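PDB 6RO8: cytochrome P450 RhF from Acinetobacter radioresistens, which probably acts as a haem-dependent monooxygenase that inserts oxygen into organic substrates, the chain here being the haem domain of a longer protein that also carries electron-transfer domains. Local coordinates for residues A[196-201]-A[267-272]; A[271-276]-A[418-423]; A[105-110]-A[263-268]. One frame throughout, in Å; residues are numbered along the deposited sequence.

Interaction 1 of 3, residues A[196-201]-A[267-272]. With HEM (protoporphyrin IX containing Fe), chain B; HIS (histidine), chain C.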
loop_
_atom_site.group_PDB
_atom_site.type_symbol
_atom_site.label_atom_id
_atom_site.label_comp_id
_atom_site.label_asym_id
_atom_site.label_seq_id
_atom_site.Cartn_x
_atom_site.Cartn_y
_atom_site.Cartn_z
ATOM N N ALA A 196 -4.193 4.090 -12.958
ATOM C CA ALA A 196 -4.039 3.130 -14.047
ATOM C C ALA A 196 -3.113 2.002 -13.635
ATOM O O ALA A 196 -3.384 0.832 -13.924
ATOM C CB ALA A 196 -3.520 3.809 -15.314
ATOM N N HIS A 197 -2.041 2.327 -12.911
ATOM C CA HIS A 197 -1.125 1.277 -12.486
ATOM C C HIS A 197 -1.769 0.329 -11.471
ATOM O O HIS A 197 -1.537 -0.887 -11.523
ATOM C CB HIS A 197 0.144 1.892 -11.925
ATOM C CG HIS A 197 1.038 0.895 -11.275
ATOM N ND1 HIS A 197 1.402 0.976 -9.948
ATOM C CD2 HIS A 197 1.614 -0.230 -11.761
ATOM C CE1 HIS A 197 2.180 -0.050 -9.649
ATOM N NE2 HIS A 197 2.325 -0.794 -10.732
ATOM N N THR A 198 -2.585 0.850 -10.542
ATOM C CA THR A 198 -3.115 -0.044 -9.512
ATOM C C THR A 198 -4.303 -0.856 -10.021
ATOM O O THR A 198 -4.366 -2.069 -9.785
ATOM C CB THR A 198 -3.509 0.728 -8.250
ATOM O OG1 THR A 198 -4.698 1.478 -8.505
ATOM C CG2 THR A 198 -2.383 1.673 -7.782
ATOM N N VAL A 199 -5.250 -0.212 -10.709
ATOM C CA VAL A 199 -6.361 -0.935 -11.329
ATOM C C VAL A 199 -5.854 -2.004 -12.295
ATOM O O VAL A 199 -6.377 -3.125 -12.339
ATOM C CB VAL A 199 -7.292 0.050 -12.053
ATOM C CG1 VAL A 199 -8.356 -0.724 -12.787
ATOM C CG2 VAL A 199 -7.873 1.028 -11.069
ATOM N N ASN A 200 -4.866 -1.662 -13.119
ATOM C CA ASN A 200 -4.290 -2.650 -14.025
ATOM C C ASN A 200 -3.737 -3.846 -13.256
ATOM O O ASN A 200 -3.914 -5.002 -13.666
ATOM C CB ASN A 200 -3.182 -2.012 -14.862
ATOM C CG ASN A 200 -2.771 -2.875 -16.026
ATOM O OD1 ASN A 200 -3.609 -3.267 -16.836
ATOM N ND2 ASN A 200 -1.472 -3.180 -16.121
ATOM N N THR A 201 -3.051 -3.581 -12.134
ATOM C CA THR A 201 -2.315 -4.631 -11.433
ATOM C C THR A 201 -3.198 -5.406 -10.463
ATOM O O THR A 201 -3.201 -6.644 -10.469
ATOM C CB THR A 201 -1.144 -4.015 -10.685
ATOM O OG1 THR A 201 -0.384 -3.195 -11.580
ATOM C CG2 THR A 201 -0.251 -5.092 -10.069
ATOM N N ILE A 267 7.850 3.032 -7.937
ATOM C CA ILE A 267 8.038 3.816 -6.722
ATOM C C ILE A 267 7.240 5.119 -6.782
ATOM O O ILE A 267 6.855 5.664 -5.739
ATOM C CB ILE A 267 9.542 4.055 -6.446
ATOM C CG1 ILE A 267 9.772 4.179 -4.938
ATOM C CG2 ILE A 267 10.067 5.287 -7.185
ATOM C CD1 ILE A 267 9.143 3.046 -4.137
ATOM N N MET A 268 6.932 5.613 -7.989
ATOM C CA MET A 268 6.138 6.831 -8.110
ATOM C C MET A 268 4.677 6.627 -7.806
ATOM O O MET A 268 3.924 7.606 -7.836
ATOM C CB MET A 268 6.277 7.435 -9.496
ATOM C CG MET A 268 7.568 8.180 -9.635
ATOM S SD MET A 268 7.668 9.016 -11.221
ATOM C CE MET A 268 5.948 9.281 -11.580
ATOM N N VAL A 269 4.254 5.395 -7.540
ATOM C CA VAL A 269 2.967 5.126 -6.935
ATOM C C VAL A 269 3.118 4.722 -5.475
ATOM O O VAL A 269 2.388 5.216 -4.611
ATOM C CB VAL A 269 2.214 4.044 -7.743
ATOM C CG1 VAL A 269 0.929 3.581 -7.025
ATOM C CG2 VAL A 269 1.923 4.558 -9.172
ATOM N N ALA A 270 4.094 3.855 -5.183
ATOM C CA ALA A 270 4.238 3.281 -3.852
ATOM C C ALA A 270 4.718 4.294 -2.803
ATOM O O ALA A 270 4.367 4.163 -1.626
ATOM C CB ALA A 270 5.189 2.087 -3.911
ATOM N N ALA A 271 5.472 5.325 -3.202
ATOM C CA ALA A 271 5.976 6.293 -2.235
ATOM C C ALA A 271 4.899 7.227 -1.693
ATOM O O ALA A 271 5.208 8.089 -0.863
ATOM C CB ALA A 271 7.106 7.129 -2.847
ATOM N N HIS A 272 3.647 7.089 -2.119
ATOM C CA HIS A 272 2.659 8.023 -1.605
ATOM C C HIS A 272 1.265 7.419 -1.498
ATOM O O HIS A 272 0.542 7.724 -0.544
ATOM C CB HIS A 272 2.640 9.291 -2.468
ATOM C CG HIS A 272 2.009 9.103 -3.807
ATOM N ND1 HIS A 272 0.690 9.412 -4.049
ATOM C CD2 HIS A 272 2.513 8.644 -4.976
ATOM C CE1 HIS A 272 0.405 9.139 -5.310
ATOM N NE2 HIS A 272 1.495 8.678 -5.895
HETATM C CHA HEM B . 7.547 -2.751 0.696
HETATM C CHB HEM B . 3.282 -1.352 2.576
HETATM C CHC HEM B . 4.559 3.342 2.231
HETATM C CHD HEM B . 8.590 1.909 -0.072
HETATM C C1A HEM B . 6.273 -2.798 1.218
HETATM C C2A HEM B . 5.467 -3.981 1.458
HETATM C C3A HEM B . 4.302 -3.597 1.971
HETATM C C4A HEM B . 4.302 -2.148 2.078
HETATM C CMA HEM B . 3.159 -4.552 2.372
HETATM C CAA HEM B . 5.883 -5.444 1.185
HETATM C CBA HEM B . 6.355 -6.024 2.504
HETATM C CGA HEM B . 6.869 -7.428 2.340
HETATM O O1A HEM B . 6.827 -7.964 1.205
HETATM O O2A HEM B . 7.324 -8.002 3.358
HETATM C C1B HEM B . 3.293 0.015 2.729
HETATM C C2B HEM B . 2.304 0.790 3.453
HETATM C C3B HEM B . 2.647 2.097 3.345
HETATM C C4B HEM B . 3.870 2.183 2.557
HETATM C CMB HEM B . 1.090 0.158 4.186
HETATM C CAB HEM B . 1.969 3.353 3.940
HETATM C CBB HEM B . 0.998 3.347 4.853
HETATM C C1C HEM B . 5.768 3.374 1.572
HETATM C C2C HEM B . 6.542 4.544 1.192
HETATM C C3C HEM B . 7.657 4.112 0.559
HETATM C C4C HEM B . 7.621 2.678 0.520
HETATM C CMC HEM B . 6.113 5.995 1.498
HETATM C CAC HEM B . 8.853 4.881 -0.069
HETATM C CBC HEM B . 8.922 6.213 -0.094
HETATM C C1D HEM B . 8.658 0.538 -0.095
HETATM C C2D HEM B . 9.708 -0.244 -0.704
HETATM C C3D HEM B . 9.434 -1.526 -0.488
HETATM C C4D HEM B . 8.191 -1.611 0.269
HETATM C CMD HEM B . 10.933 0.293 -1.475
HETATM C CAD HEM B . 10.302 -2.698 -1.002
HETATM C CBD HEM B . 11.406 -3.069 -0.022
HETATM C CGD HEM B . 11.897 -4.464 -0.340
HETATM O O1D HEM B . 11.382 -5.069 -1.304
HETATM O O2D HEM B . 12.794 -4.988 0.366
HETATM N NA HEM B . 5.522 -1.704 1.595
HETATM N NB HEM B . 4.226 0.894 2.199
HETATM N NC HEM B . 6.464 2.259 1.138
HETATM N ND HEM B . 7.751 -0.329 0.494
HETATM FE FE HEM B . 6.000 0.315 1.360
HETATM N N HIS C . 2.702 -0.459 -4.085
HETATM C CA HIS C . 2.689 -0.834 -2.675
HETATM C C HIS C . 2.742 0.397 -1.775
HETATM O O HIS C . 2.858 0.257 -0.550
HETATM C CB HIS C . 3.859 -1.766 -2.359
HETATM C CG HIS C . 5.137 -1.385 -3.037
HETATM N ND1 HIS C . 6.326 -1.232 -2.354
HETATM C CD2 HIS C . 5.413 -1.122 -4.337
HETATM C CE1 HIS C . 7.279 -0.894 -3.205
HETATM N NE2 HIS C . 6.751 -0.821 -4.414
HETATM O OXT HIS C . 2.670 1.531 -2.252
HETATM O O HOH W 1 5.093 0.204 -0.753
#

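Interaction 2 of 3, residues A[271-276]-A[418-423]. With HEM (protoporphyrin IX containing Fe), chain B; HIS (histidine), chain C.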
loop_
_atom_site.group_PDB
_atom_site.type_symbol
_atom_site.label_atom_id
_atom_site.label_comp_id
_atom_site.label_asym_id
_atom_site.label_seq_id
_atom_site.Cartn_x
_atom_site.Cartn_y
_atom_site.Cartn_z
ATOM N N ALA A 271 5.472 5.325 -3.202
ATOM C CA ALA A 271 5.976 6.293 -2.235
ATOM C C ALA A 271 4.899 7.227 -1.693
ATOM O O ALA A 271 5.208 8.089 -0.863
ATOM C CB ALA A 271 7.106 7.129 -2.847
ATOM N N HIS A 272 3.647 7.089 -2.119
ATOM C CA HIS A 272 2.659 8.023 -1.605
ATOM C C HIS A 272 1.265 7.419 -1.498
ATOM O O HIS A 272 0.542 7.724 -0.544
ATOM C CB HIS A 272 2.640 9.291 -2.468
ATOM C CG HIS A 272 2.009 9.103 -3.807
ATOM N ND1 HIS A 272 0.690 9.412 -4.049
ATOM C CD2 HIS A 272 2.513 8.644 -4.976
ATOM C CE1 HIS A 272 0.405 9.139 -5.310
ATOM N NE2 HIS A 272 1.495 8.678 -5.895
ATOM N N GLU A 273 0.881 6.556 -2.442
ATOM C CA GLU A 273 -0.515 6.128 -2.507
ATOM C C GLU A 273 -0.944 5.367 -1.253
ATOM O O GLU A 273 -2.048 5.594 -0.736
ATOM C CB GLU A 273 -0.774 5.282 -3.751
ATOM C CG GLU A 273 -2.270 5.113 -3.981
ATOM C CD GLU A 273 -2.621 4.003 -4.945
ATOM O OE1 GLU A 273 -3.046 4.321 -6.079
ATOM O OE2 GLU A 273 -2.485 2.820 -4.565
ATOM N N THR A 274 -0.107 4.454 -0.752
ATOM C CA THR A 274 -0.483 3.740 0.466
ATOM C C THR A 274 -0.508 4.668 1.686
ATOM O O THR A 274 -1.301 4.446 2.608
ATOM C CB THR A 274 0.455 2.549 0.721
ATOM O OG1 THR A 274 1.795 2.875 0.340
ATOM C CG2 THR A 274 -0.011 1.314 -0.018
ATOM N N THR A 275 0.350 5.701 1.706
ATOM C CA THR A 275 0.320 6.701 2.769
ATOM C C THR A 275 -0.970 7.514 2.743
ATOM O O THR A 275 -1.520 7.844 3.803
ATOM C CB THR A 275 1.538 7.614 2.655
ATOM O OG1 THR A 275 2.722 6.813 2.630
ATOM C CG2 THR A 275 1.628 8.562 3.834
ATOM N N ALA A 276 -1.480 7.843 1.549
ATOM C CA ALA A 276 -2.723 8.608 1.484
ATOM C C ALA A 276 -3.909 7.749 1.894
ATOM O O ALA A 276 -4.754 8.189 2.676
ATOM C CB ALA A 276 -2.942 9.182 0.085
ATOM N N THR A 418 -7.703 -5.834 -4.945
ATOM C CA THR A 418 -7.479 -6.890 -3.964
ATOM C C THR A 418 -6.610 -6.475 -2.794
ATOM O O THR A 418 -6.722 -7.085 -1.730
ATOM C CB THR A 418 -6.817 -8.115 -4.627
ATOM O OG1 THR A 418 -5.477 -7.770 -5.033
ATOM C CG2 THR A 418 -7.645 -8.597 -5.791
ATOM N N SER A 419 -5.760 -5.467 -2.966
ATOM C CA SER A 419 -4.619 -5.261 -2.089
ATOM C C SER A 419 -4.604 -3.914 -1.377
ATOM O O SER A 419 -4.108 -3.829 -0.247
ATOM C CB SER A 419 -3.327 -5.413 -2.895
ATOM O OG SER A 419 -3.150 -6.785 -3.212
ATOM N N PHE A 420 -5.134 -2.865 -1.995
ATOM C CA PHE A 420 -5.110 -1.541 -1.406
ATOM C C PHE A 420 -6.521 -1.127 -1.003
ATOM O O PHE A 420 -7.507 -1.561 -1.601
ATOM C CB PHE A 420 -4.480 -0.535 -2.372
ATOM C CG PHE A 420 -3.102 -0.923 -2.817
ATOM C CD1 PHE A 420 -1.999 -0.596 -2.055
ATOM C CD2 PHE A 420 -2.903 -1.619 -3.991
ATOM C CE1 PHE A 420 -0.727 -0.948 -2.461
ATOM C CE2 PHE A 420 -1.633 -1.968 -4.397
ATOM C CZ PHE A 420 -0.545 -1.635 -3.627
ATOM N N ARG A 421 -6.607 -0.309 0.047
ATOM C CA ARG A 421 -7.895 0.010 0.658
ATOM C C ARG A 421 -7.854 1.382 1.323
ATOM O O ARG A 421 -7.053 1.631 2.235
ATOM C CB ARG A 421 -8.306 -1.054 1.675
ATOM C CG ARG A 421 -9.721 -0.852 2.148
ATOM C CD ARG A 421 -10.263 -2.014 2.960
ATOM N NE ARG A 421 -11.615 -1.712 3.432
ATOM C CZ ARG A 421 -12.717 -1.814 2.687
ATOM N NH1 ARG A 421 -12.644 -2.241 1.433
ATOM N NH2 ARG A 421 -13.904 -1.507 3.201
ATOM N N GLY A 422 -8.737 2.263 0.862
ATOM C CA GLY A 422 -8.997 3.521 1.509
ATOM C C GLY A 422 -10.211 4.150 0.865
ATOM O O GLY A 422 -10.540 3.873 -0.291
ATOM N N PRO A 423 -10.916 4.994 1.609
ATOM C CA PRO A 423 -12.134 5.607 1.068
ATOM C C PRO A 423 -11.782 6.690 0.056
ATOM O O PRO A 423 -10.795 7.411 0.212
ATOM C CB PRO A 423 -12.807 6.196 2.309
ATOM C CG PRO A 423 -11.631 6.552 3.220
ATOM C CD PRO A 423 -10.537 5.536 2.929
HETATM C CHA HEM B . 7.547 -2.751 0.696
HETATM C CHB HEM B . 3.282 -1.352 2.576
HETATM C CHC HEM B . 4.559 3.342 2.231
HETATM C CHD HEM B . 8.590 1.909 -0.072
HETATM C C1A HEM B . 6.273 -2.798 1.218
HETATM C C2A HEM B . 5.467 -3.981 1.458
HETATM C C3A HEM B . 4.302 -3.597 1.971
HETATM C C4A HEM B . 4.302 -2.148 2.078
HETATM C CMA HEM B . 3.159 -4.552 2.372
HETATM C CAA HEM B . 5.883 -5.444 1.185
HETATM C CBA HEM B . 6.355 -6.024 2.504
HETATM C CGA HEM B . 6.869 -7.428 2.340
HETATM O O1A HEM B . 6.827 -7.964 1.205
HETATM O O2A HEM B . 7.324 -8.002 3.358
HETATM C C1B HEM B . 3.293 0.015 2.729
HETATM C C2B HEM B . 2.304 0.790 3.453
HETATM C C3B HEM B . 2.647 2.097 3.345
HETATM C C4B HEM B . 3.870 2.183 2.557
HETATM C CMB HEM B . 1.090 0.158 4.186
HETATM C CAB HEM B . 1.969 3.353 3.940
HETATM C CBB HEM B . 0.998 3.347 4.853
HETATM C C1C HEM B . 5.768 3.374 1.572
HETATM C C2C HEM B . 6.542 4.544 1.192
HETATM C C3C HEM B . 7.657 4.112 0.559
HETATM C C4C HEM B . 7.621 2.678 0.520
HETATM C CMC HEM B . 6.113 5.995 1.498
HETATM C CAC HEM B . 8.853 4.881 -0.069
HETATM C CBC HEM B . 8.922 6.213 -0.094
HETATM C C1D HEM B . 8.658 0.538 -0.095
HETATM C C2D HEM B . 9.708 -0.244 -0.704
HETATM C C3D HEM B . 9.434 -1.526 -0.488
HETATM C C4D HEM B . 8.191 -1.611 0.269
HETATM C CMD HEM B . 10.933 0.293 -1.475
HETATM C CAD HEM B . 10.302 -2.698 -1.002
HETATM C CBD HEM B . 11.406 -3.069 -0.022
HETATM C CGD HEM B . 11.897 -4.464 -0.340
HETATM O O1D HEM B . 11.382 -5.069 -1.304
HETATM O O2D HEM B . 12.794 -4.988 0.366
HETATM N NA HEM B . 5.522 -1.704 1.595
HETATM N NB HEM B . 4.226 0.894 2.199
HETATM N NC HEM B . 6.464 2.259 1.138
HETATM N ND HEM B . 7.751 -0.329 0.494
HETATM FE FE HEM B . 6.000 0.315 1.360
HETATM N N HIS C . 2.702 -0.459 -4.085
HETATM C CA HIS C . 2.689 -0.834 -2.675
HETATM C C HIS C . 2.742 0.397 -1.775
HETATM O O HIS C . 2.858 0.257 -0.550
HETATM C CB HIS C . 3.859 -1.766 -2.359
HETATM C CG HIS C . 5.137 -1.385 -3.037
HETATM N ND1 HIS C . 6.326 -1.232 -2.354
HETATM C CD2 HIS C . 5.413 -1.122 -4.337
HETATM C CE1 HIS C . 7.279 -0.894 -3.205
HETATM N NE2 HIS C . 6.751 -0.821 -4.414
HETATM O OXT HIS C . 2.670 1.531 -2.252
HETATM O O HOH W 1 5.093 0.204 -0.753
#

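Interaction 3 of 3, residues A[105-110]-A[263-268]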
loop_
_atom_site.group_PDB
_atom_site.type_symbol
_atom_site.label_atom_id
_atom_site.label_comp_id
_atom_site.label_asym_id
_atom_site.label_seq_id
_atom_site.Cartn_x
_atom_site.Cartn_y
_atom_site.Cartn_z
ATOM N N TYR A 105 4.276 1.183 -26.445
ATOM C CA TYR A 105 5.114 1.921 -25.515
ATOM C C TYR A 105 6.372 1.155 -25.111
ATOM O O TYR A 105 7.110 1.626 -24.239
ATOM C CB TYR A 105 4.299 2.315 -24.272
ATOM C CG TYR A 105 3.212 3.313 -24.603
ATOM C CD1 TYR A 105 3.507 4.664 -24.764
ATOM C CD2 TYR A 105 1.905 2.904 -24.795
ATOM C CE1 TYR A 105 2.527 5.577 -25.095
ATOM C CE2 TYR A 105 0.918 3.809 -25.119
ATOM C CZ TYR A 105 1.233 5.145 -25.271
ATOM O OH TYR A 105 0.246 6.048 -25.603
ATOM N N LYS A 106 6.644 0.015 -25.746
ATOM C CA LYS A 106 7.741 -0.877 -25.366
ATOM C C LYS A 106 7.817 -1.025 -23.849
ATOM O O LYS A 106 8.865 -0.850 -23.227
ATOM C CB LYS A 106 9.078 -0.402 -25.943
ATOM C CG LYS A 106 9.147 -0.389 -27.470
ATOM C CD LYS A 106 9.173 -1.791 -28.078
ATOM C CE LYS A 106 8.942 -1.770 -29.608
ATOM N NZ LYS A 106 7.900 -2.744 -30.078
ATOM N N TYR A 107 6.673 -1.347 -23.254
ATOM C CA TYR A 107 6.563 -1.437 -21.802
ATOM C C TYR A 107 7.436 -2.567 -21.277
ATOM O O TYR A 107 7.364 -3.701 -21.757
ATOM C CB TYR A 107 5.098 -1.659 -21.428
ATOM C CG TYR A 107 4.756 -1.781 -19.966
ATOM C CD1 TYR A 107 4.690 -0.656 -19.144
ATOM C CD2 TYR A 107 4.412 -3.012 -19.422
ATOM C CE1 TYR A 107 4.325 -0.763 -17.794
ATOM C CE2 TYR A 107 4.053 -3.136 -18.088
ATOM C CZ TYR A 107 4.007 -2.013 -17.277
ATOM O OH TYR A 107 3.645 -2.153 -15.950
ATOM N N GLY A 108 8.268 -2.258 -20.287
ATOM C CA GLY A 108 9.271 -3.220 -19.881
ATOM C C GLY A 108 9.392 -3.387 -18.387
ATOM O O GLY A 108 10.488 -3.617 -17.864
ATOM N N MET A 109 8.276 -3.279 -17.686
ATOM C CA MET A 109 8.306 -3.380 -16.234
ATOM C C MET A 109 8.717 -4.780 -15.816
ATOM O O MET A 109 8.056 -5.753 -16.177
ATOM C CB MET A 109 6.933 -3.051 -15.668
ATOM C CG MET A 109 6.823 -3.312 -14.209
ATOM S SD MET A 109 7.309 -1.884 -13.273
ATOM C CE MET A 109 7.860 -2.716 -11.796
ATOM N N ASN A 110 9.807 -4.893 -15.039
ATOM C CA ASN A 110 10.269 -6.170 -14.547
ATOM C C ASN A 110 10.486 -6.037 -13.047
ATOM O O ASN A 110 9.568 -5.622 -12.346
ATOM C CB ASN A 110 11.490 -6.659 -15.307
ATOM C CG ASN A 110 11.741 -8.144 -15.112
ATOM O OD1 ASN A 110 10.811 -8.929 -14.909
ATOM N ND2 ASN A 110 13.005 -8.537 -15.165
ATOM N N MET A 263 11.729 0.681 -11.321
ATOM C CA MET A 263 11.529 1.276 -10.004
ATOM C C MET A 263 10.956 2.683 -10.122
ATOM O O MET A 263 10.081 3.067 -9.342
ATOM C CB MET A 263 12.838 1.276 -9.206
ATOM C CG MET A 263 12.699 1.743 -7.743
ATOM S SD MET A 263 11.573 0.708 -6.775
ATOM C CE MET A 263 12.480 0.500 -5.256
ATOM N N MET A 264 11.424 3.460 -11.100
ATOM C CA MET A 264 10.863 4.789 -11.317
ATOM C C MET A 264 9.342 4.731 -11.308
ATOM O O MET A 264 8.685 5.402 -10.506
ATOM C CB MET A 264 11.361 5.372 -12.644
ATOM C CG MET A 264 12.527 6.335 -12.523
ATOM S SD MET A 264 12.224 7.771 -11.464
ATOM C CE MET A 264 11.009 8.625 -12.436
ATOM N N MET A 265 8.761 3.896 -12.177
ATOM C CA MET A 265 7.307 3.854 -12.296
ATOM C C MET A 265 6.653 3.258 -11.066
ATOM O O MET A 265 5.654 3.794 -10.572
ATOM C CB MET A 265 6.884 3.065 -13.530
ATOM C CG MET A 265 5.527 3.494 -14.025
ATOM S SD MET A 265 4.845 2.406 -15.302
ATOM C CE MET A 265 5.247 0.811 -14.652
ATOM N N ALA A 266 7.196 2.158 -10.557
ATOM C CA ALA A 266 6.588 1.529 -9.395
ATOM C C ALA A 266 6.674 2.442 -8.172
ATOM O O ALA A 266 5.680 2.655 -7.460
ATOM C CB ALA A 266 7.263 0.182 -9.131
ATOM N N ILE A 267 7.850 3.032 -7.937
ATOM C CA ILE A 267 8.038 3.816 -6.722
ATOM C C ILE A 267 7.240 5.119 -6.782
ATOM O O ILE A 267 6.855 5.664 -5.739
ATOM C CB ILE A 267 9.542 4.055 -6.446
ATOM C CG1 ILE A 267 9.772 4.179 -4.938
ATOM C CG2 ILE A 267 10.067 5.287 -7.185
ATOM C CD1 ILE A 267 9.143 3.046 -4.137
ATOM N N MET A 268 6.932 5.613 -7.989
ATOM C CA MET A 268 6.138 6.831 -8.110
ATOM C C MET A 268 4.677 6.627 -7.806
ATOM O O MET A 268 3.924 7.606 -7.836
ATOM C CB MET A 268 6.277 7.435 -9.496
ATOM C CG MET A 268 7.568 8.180 -9.635
ATOM S SD MET A 268 7.668 9.016 -11.221
ATOM C CE MET A 268 5.948 9.281 -11.580
#

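Interaction 1 of 3, residues A[196-201]-A[267-272]
On the distal side of the P450 haem pocket, His-197 and Thr-198 of helix 187-202 (the F helix of the family) pack against Val-269, near the end of helix 257-270, the first half of the family's long distal helix. Val-269 does all the touching on its side. Its CG2 lies obliquely to the imidazole of His-197, which meets the methyls with its ND1 corner, 3.7 Å from ND1 to CG2, while CG1 sits at the ring edge in its plane, and the same CG1 is 3.9 Å from Thr-198 CG2. A branched valine suits this place because its two methyls can address two neighbours one residue apart. With CG anti to the backbone N (chi1 171°), the imidazole of His-197 is carried across to the valine. Thr-198 turns its methyl to the contact and gives its hydroxyl to the backbone O of Val-195, so its polar end is satisfied away from the valine. His-197 O accepts from both the N and OG1 of Thr-201, the latter at 2.6 Å. Trp-202 packs edge-to-face with the His-197 ring. The next residue, Ala-270, borders the bound histidine. This is the packing of F helix on distal helix that roofs the substrate pocket in the cytochrome P450 fold.

Interaction 2 of 3, residues A[271-276]-A[418-423]
Thr-274 holds its hydroxyl OG1 3.0 Å from each carboxylate oxygen, O and OXT, of the bound histidine. Thr-274 and Glu-273 are the acid-alcohol pair of the segment corresponding to the distal-helix motif (A/G)Gx(D/E)T of cytochromes P450, here with Ala-271 in the glycine place; in relatives the pair is linked to oxygen activation. It opens helix 273-288, with His-272 as N-cap. OG1 lies between the backbone N and the carbonyl carbon (chi1 37°), which presents it to the ligand and leaves the methyl CG2 to face Phe-420. The phenyl comes from the loop between strands 406-407 and 427-429, and an aromatic side chain suits a pocket wall, since its edge and its face can meet different neighbours. Glu-273 OE2 stands over one face, offset toward the rim and 4.2 Å from CG of Phe-420, with the carboxylate and ring planes 76° apart. The chain of Glu-273 is extended, which lets it span from the helix to the ring. Trp-202 packs edge-to-face with the same phenyl. At the ring edge, CE1 of Phe-420 lies 3.4 Å from Thr-274 CG2 and also 3.4 Å from CA of the bound histidine.

Interaction 3 of 3, residues A[105-110]-A[263-268]
In the loop between the B and C helices of the P450 fold, Tyr-107 and Met-109 lie against Met-265 and Ala-266 of helix 257-270, and a Met-aromatic contact joins Met-265 to Tyr-107. The sulfur SD of Met-265 is 5.5 Å from the centroid of the Tyr-107 ring and beside its edge, 83° off the ring normal. The methyl CE of Met-265 does the closest touching, 3.6 Å from both CE1 and OH of the tyrosine. A bend at chi3 (43°) swings this methyl round toward the ring, and CE also lies 3.7 Å from Met-109 SD. Met-109, bent in its turn at chi2 (89°), reaches on with its own CE to Ala-266 CB at 4.0 Å; the small alanine lets a long side chain lie close to the helix. Tyr-107 N gives the closing bond of the Schellman motif that ends helix 96-104, with Lys-106 as its positive-phi residue. The Tyr-107 ring is also edge-to-face with Trp-221 of helix 207-233. Flanking hydrogen bonds to helix 257-270, Gly-108 O with Asn-258 ND2 and Asn-110 N with Ser-262 OG, fix the loop. Between them the side chains meet through dispersion and the sulfur-ring contact, which set little direction and suit flexible, unbranched methionines.

How the interactions relate
From the N terminus, the loop 105-110 comes first and waits until 263-268 for its partner, so interaction 3 closes a long, mainly helical loop. Interaction 1 opens inside that loop, at 196-201, and closes a few residues past its end, at 267-272, so the two spans overlap; both use helix 257-270 and share Ile-267 and Met-268. Interaction 2 begins where interaction 1 ends, sharing Ala-271 and His-272, and runs in series after interaction 3 to reach 418-423 near the C terminus. Interactions 1 and 2 also touch, Thr-198 packing on Glu-273. Together they tie the B-C loop, the F helix and a C-terminal loop to the long distal helix.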